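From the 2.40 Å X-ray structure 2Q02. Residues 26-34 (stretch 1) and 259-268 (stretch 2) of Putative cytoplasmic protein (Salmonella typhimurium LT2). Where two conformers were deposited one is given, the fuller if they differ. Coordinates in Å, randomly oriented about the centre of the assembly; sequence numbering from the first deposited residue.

Stretch 1 (26-34) RLVKRLEFN
Stretch 2 (259-268) IEEQINRSVS

One helix end packs against a second helix more than 220 residues later in the chain. Stretch 1 is helical over 26-30, phi/psi near -60/-40; L31 (-82/-1) leads into E32, whose positive phi (64/37) closes a Schellman motif: F33 N to V28 O is 3.1 Å and E32 N to K29 O 2.8 Å. F33 then extends (-102/162). Stretch 2 is helical throughout, with i to i+4 bonds from I263 N to I259 O (3.2 Å) through S268 N to N264 O (2.9 Å). The axes approach to 10.9 Å, their N-to-C directions 44° apart (signed crossing -44°); L31 CA and E260 CA, 7.0 Å apart, set the register.

Contacts follow the i, i+4 spacing of stretch 2. L27 (t, t) points toward it, placing CD1 3.9 Å from I259 CG2 and CD2 4.2 Å from I263 CD1. L31 (m, t) sets CD1 3.7 Å from I263 CD1 and CD2 3.8 Å from E260 CB and 3.7 Å from N264 OD1. I263 (m, t) is shared three ways, because its CG2 also receives F33 CE2 at 3.7 Å. The F33 ring (chi1 m, chi2 -70°) extends the apolar contact, the I263 and V267 CG2 methyls lying oblique to it; F33 CZ reaches V267 CG2 (V267 chi1 t) at 4.0 Å.

At the exposed margin, the CA-to-CB bond of E260 (m, t, chi3 83°) points sideways to stretch 1; its aliphatic part packs on L27 and L31, with E260 CG 4.0 Å from L27 CG, and its carboxylate reaches R30. R30 (m, t, m, chi4 115°) bends to meet it, giving a salt bridge of 2.7 Å between R30 NH1 and E260 OE2, the oxygen near the guanidinium plane at its edge. No hydrogen bond joins the stretches, which bury 407 Å², both sides summed. S266 and S268, both m, turn OG back to Q262 O (2.8 Å) and N264 O (3.0 Å).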

# COMPACT_ATOMS: atom_id res chain seq x y z
N ARG A 26 -17.57 7.98 -4.77
CA ARG A 26 -18.20 9.28 -5.04
C ARG A 26 -17.39 10.41 -4.37
O ARG A 26 -17.20 11.48 -4.95
CB ARG A 26 -19.68 9.29 -4.59
CG ARG A 26 -20.42 10.59 -4.91
CD ARG A 26 -21.92 10.50 -4.62
NE ARG A 26 -22.19 9.97 -3.28
CZ ARG A 26 -23.07 9.01 -2.98
NH1 ARG A 26 -23.85 8.44 -3.90
NH2 ARG A 26 -23.19 8.62 -1.71
N LEU A 27 -16.88 10.15 -3.17
CA LEU A 27 -16.04 11.10 -2.44
C LEU A 27 -14.73 11.38 -3.19
O LEU A 27 -14.35 12.54 -3.38
CB LEU A 27 -15.76 10.57 -1.02
CG LEU A 27 -14.93 11.39 -0.04
CD1 LEU A 27 -15.32 10.98 1.36
CD2 LEU A 27 -13.45 11.20 -0.27
N VAL A 28 -14.06 10.30 -3.61
CA VAL A 28 -12.79 10.41 -4.34
C VAL A 28 -12.97 11.21 -5.65
O VAL A 28 -12.11 12.01 -6.01
CB VAL A 28 -12.18 9.02 -4.62
CG1 VAL A 28 -10.95 9.12 -5.52
CG2 VAL A 28 -11.83 8.32 -3.32
N LYS A 29 -14.09 11.01 -6.35
CA LYS A 29 -14.40 11.80 -7.55
C LYS A 29 -14.68 13.27 -7.19
O LYS A 29 -14.19 14.17 -7.87
CB LYS A 29 -15.52 11.19 -8.40
CG LYS A 29 -16.09 12.14 -9.52
CD LYS A 29 -15.98 11.54 -10.93
CE LYS A 29 -16.59 12.46 -12.02
NZ LYS A 29 -18.08 12.65 -11.88
N ARG A 30 -15.44 13.53 -6.11
CA ARG A 30 -15.68 14.90 -5.63
C ARG A 30 -14.35 15.64 -5.38
O ARG A 30 -14.24 16.84 -5.65
CB ARG A 30 -16.54 14.91 -4.34
CG ARG A 30 -18.08 14.85 -4.56
CD ARG A 30 -18.88 15.02 -3.24
NE ARG A 30 -19.09 13.73 -2.56
CZ ARG A 30 -18.60 13.37 -1.37
NH1 ARG A 30 -17.86 14.19 -0.64
NH2 ARG A 30 -18.85 12.16 -0.91
N LEU A 31 -13.34 14.93 -4.88
CA LEU A 31 -12.01 15.51 -4.63
C LEU A 31 -11.12 15.57 -5.88
O LEU A 31 -9.98 16.03 -5.82
CB LEU A 31 -11.29 14.70 -3.56
CG LEU A 31 -11.93 14.75 -2.19
CD1 LEU A 31 -11.25 13.80 -1.23
CD2 LEU A 31 -11.90 16.18 -1.65
N GLU A 32 -11.65 15.08 -6.99
CA GLU A 32 -10.97 15.09 -8.29
C GLU A 32 -9.69 14.26 -8.35
O GLU A 32 -8.72 14.67 -8.99
CB GLU A 32 -10.70 16.52 -8.77
CG GLU A 32 -11.90 17.17 -9.44
CD GLU A 32 -11.65 18.62 -9.78
OE1 GLU A 32 -11.44 19.41 -8.84
OE2 GLU A 32 -11.66 18.95 -10.99
N PHE A 33 -9.67 13.13 -7.65
CA PHE A 33 -8.64 12.10 -7.85
C PHE A 33 -9.23 10.99 -8.69
O PHE A 33 -10.44 10.87 -8.80
CB PHE A 33 -8.10 11.57 -6.51
CG PHE A 33 -7.52 12.65 -5.66
CD1 PHE A 33 -6.32 13.25 -6.03
CD2 PHE A 33 -8.21 13.12 -4.54
CE1 PHE A 33 -5.79 14.28 -5.26
CE2 PHE A 33 -7.68 14.15 -3.78
CZ PHE A 33 -6.48 14.73 -4.14
N ASN A 34 -8.38 10.18 -9.28
CA ASN A 34 -8.82 9.14 -10.21
C ASN A 34 -8.22 7.76 -9.90
O ASN A 34 -8.22 6.88 -10.74
CB ASN A 34 -8.48 9.55 -11.65
CG ASN A 34 -6.96 9.73 -11.88
OD1 ASN A 34 -6.12 9.26 -11.10
ND2 ASN A 34 -6.62 10.41 -12.96
N ILE A 259 -12.98 13.67 6.16
CA ILE A 259 -12.15 12.85 5.26
C ILE A 259 -11.66 13.70 4.10
O ILE A 259 -10.47 13.63 3.75
CB ILE A 259 -12.91 11.63 4.70
CG1 ILE A 259 -13.17 10.58 5.78
CG2 ILE A 259 -12.13 10.94 3.59
CD1 ILE A 259 -14.08 9.44 5.28
N GLU A 260 -12.55 14.47 3.50
CA GLU A 260 -12.17 15.35 2.39
C GLU A 260 -11.11 16.36 2.84
O GLU A 260 -10.16 16.62 2.10
CB GLU A 260 -13.39 16.08 1.80
CG GLU A 260 -14.38 15.19 1.00
CD GLU A 260 -15.65 15.93 0.53
OE1 GLU A 260 -15.61 16.60 -0.51
OE2 GLU A 260 -16.70 15.83 1.19
N GLU A 261 -11.26 16.91 4.04
CA GLU A 261 -10.34 17.90 4.60
C GLU A 261 -8.92 17.35 4.79
O GLU A 261 -7.94 18.03 4.52
CB GLU A 261 -10.85 18.42 5.95
CG GLU A 261 -12.04 19.39 5.90
CD GLU A 261 -12.59 19.74 7.29
OE1 GLU A 261 -11.96 19.36 8.31
OE2 GLU A 261 -13.65 20.40 7.38
N GLN A 262 -8.84 16.13 5.29
CA GLN A 262 -7.55 15.51 5.63
C GLN A 262 -6.76 15.11 4.40
O GLN A 262 -5.53 15.13 4.40
CB GLN A 262 -7.80 14.28 6.48
CG GLN A 262 -8.43 14.60 7.84
CD GLN A 262 -7.41 14.78 8.94
OE1 GLN A 262 -6.20 14.73 8.72
NE2 GLN A 262 -7.90 15.00 10.15
N ILE A 263 -7.47 14.72 3.36
CA ILE A 263 -6.85 14.39 2.08
C ILE A 263 -6.39 15.68 1.45
O ILE A 263 -5.26 15.76 0.99
CB ILE A 263 -7.82 13.62 1.12
CG1 ILE A 263 -8.19 12.25 1.72
CG2 ILE A 263 -7.17 13.41 -0.23
CD1 ILE A 263 -9.50 11.63 1.19
N ASN A 264 -7.24 16.69 1.43
CA ASN A 264 -6.80 18.02 0.94
C ASN A 264 -5.62 18.60 1.76
O ASN A 264 -4.63 19.07 1.18
CB ASN A 264 -7.99 19.00 0.88
CG ASN A 264 -8.99 18.65 -0.21
OD1 ASN A 264 -8.68 17.96 -1.19
ND2 ASN A 264 -10.22 19.14 -0.05
N ARG A 265 -5.71 18.52 3.10
CA ARG A 265 -4.65 19.04 3.96
C ARG A 265 -3.33 18.30 3.74
O ARG A 265 -2.27 18.91 3.71
CB ARG A 265 -5.07 19.00 5.45
N SER A 266 -3.40 16.99 3.55
CA SER A 266 -2.20 16.17 3.32
C SER A 266 -1.52 16.50 1.99
O SER A 266 -0.32 16.75 1.95
CB SER A 266 -2.53 14.69 3.41
OG SER A 266 -2.88 14.35 4.75
N VAL A 267 -2.30 16.54 0.91
CA VAL A 267 -1.81 16.95 -0.41
C VAL A 267 -1.14 18.32 -0.37
O VAL A 267 0.00 18.46 -0.80
CB VAL A 267 -2.94 16.91 -1.48
CG1 VAL A 267 -2.57 17.70 -2.75
CG2 VAL A 267 -3.25 15.46 -1.84
N SER A 268 -1.86 19.29 0.20
CA SER A 268 -1.37 20.68 0.29
C SER A 268 -0.07 20.80 1.06
O SER A 268 0.76 21.65 0.75
CB SER A 268 -2.42 21.57 0.96
OG SER A 268 -3.55 21.71 0.11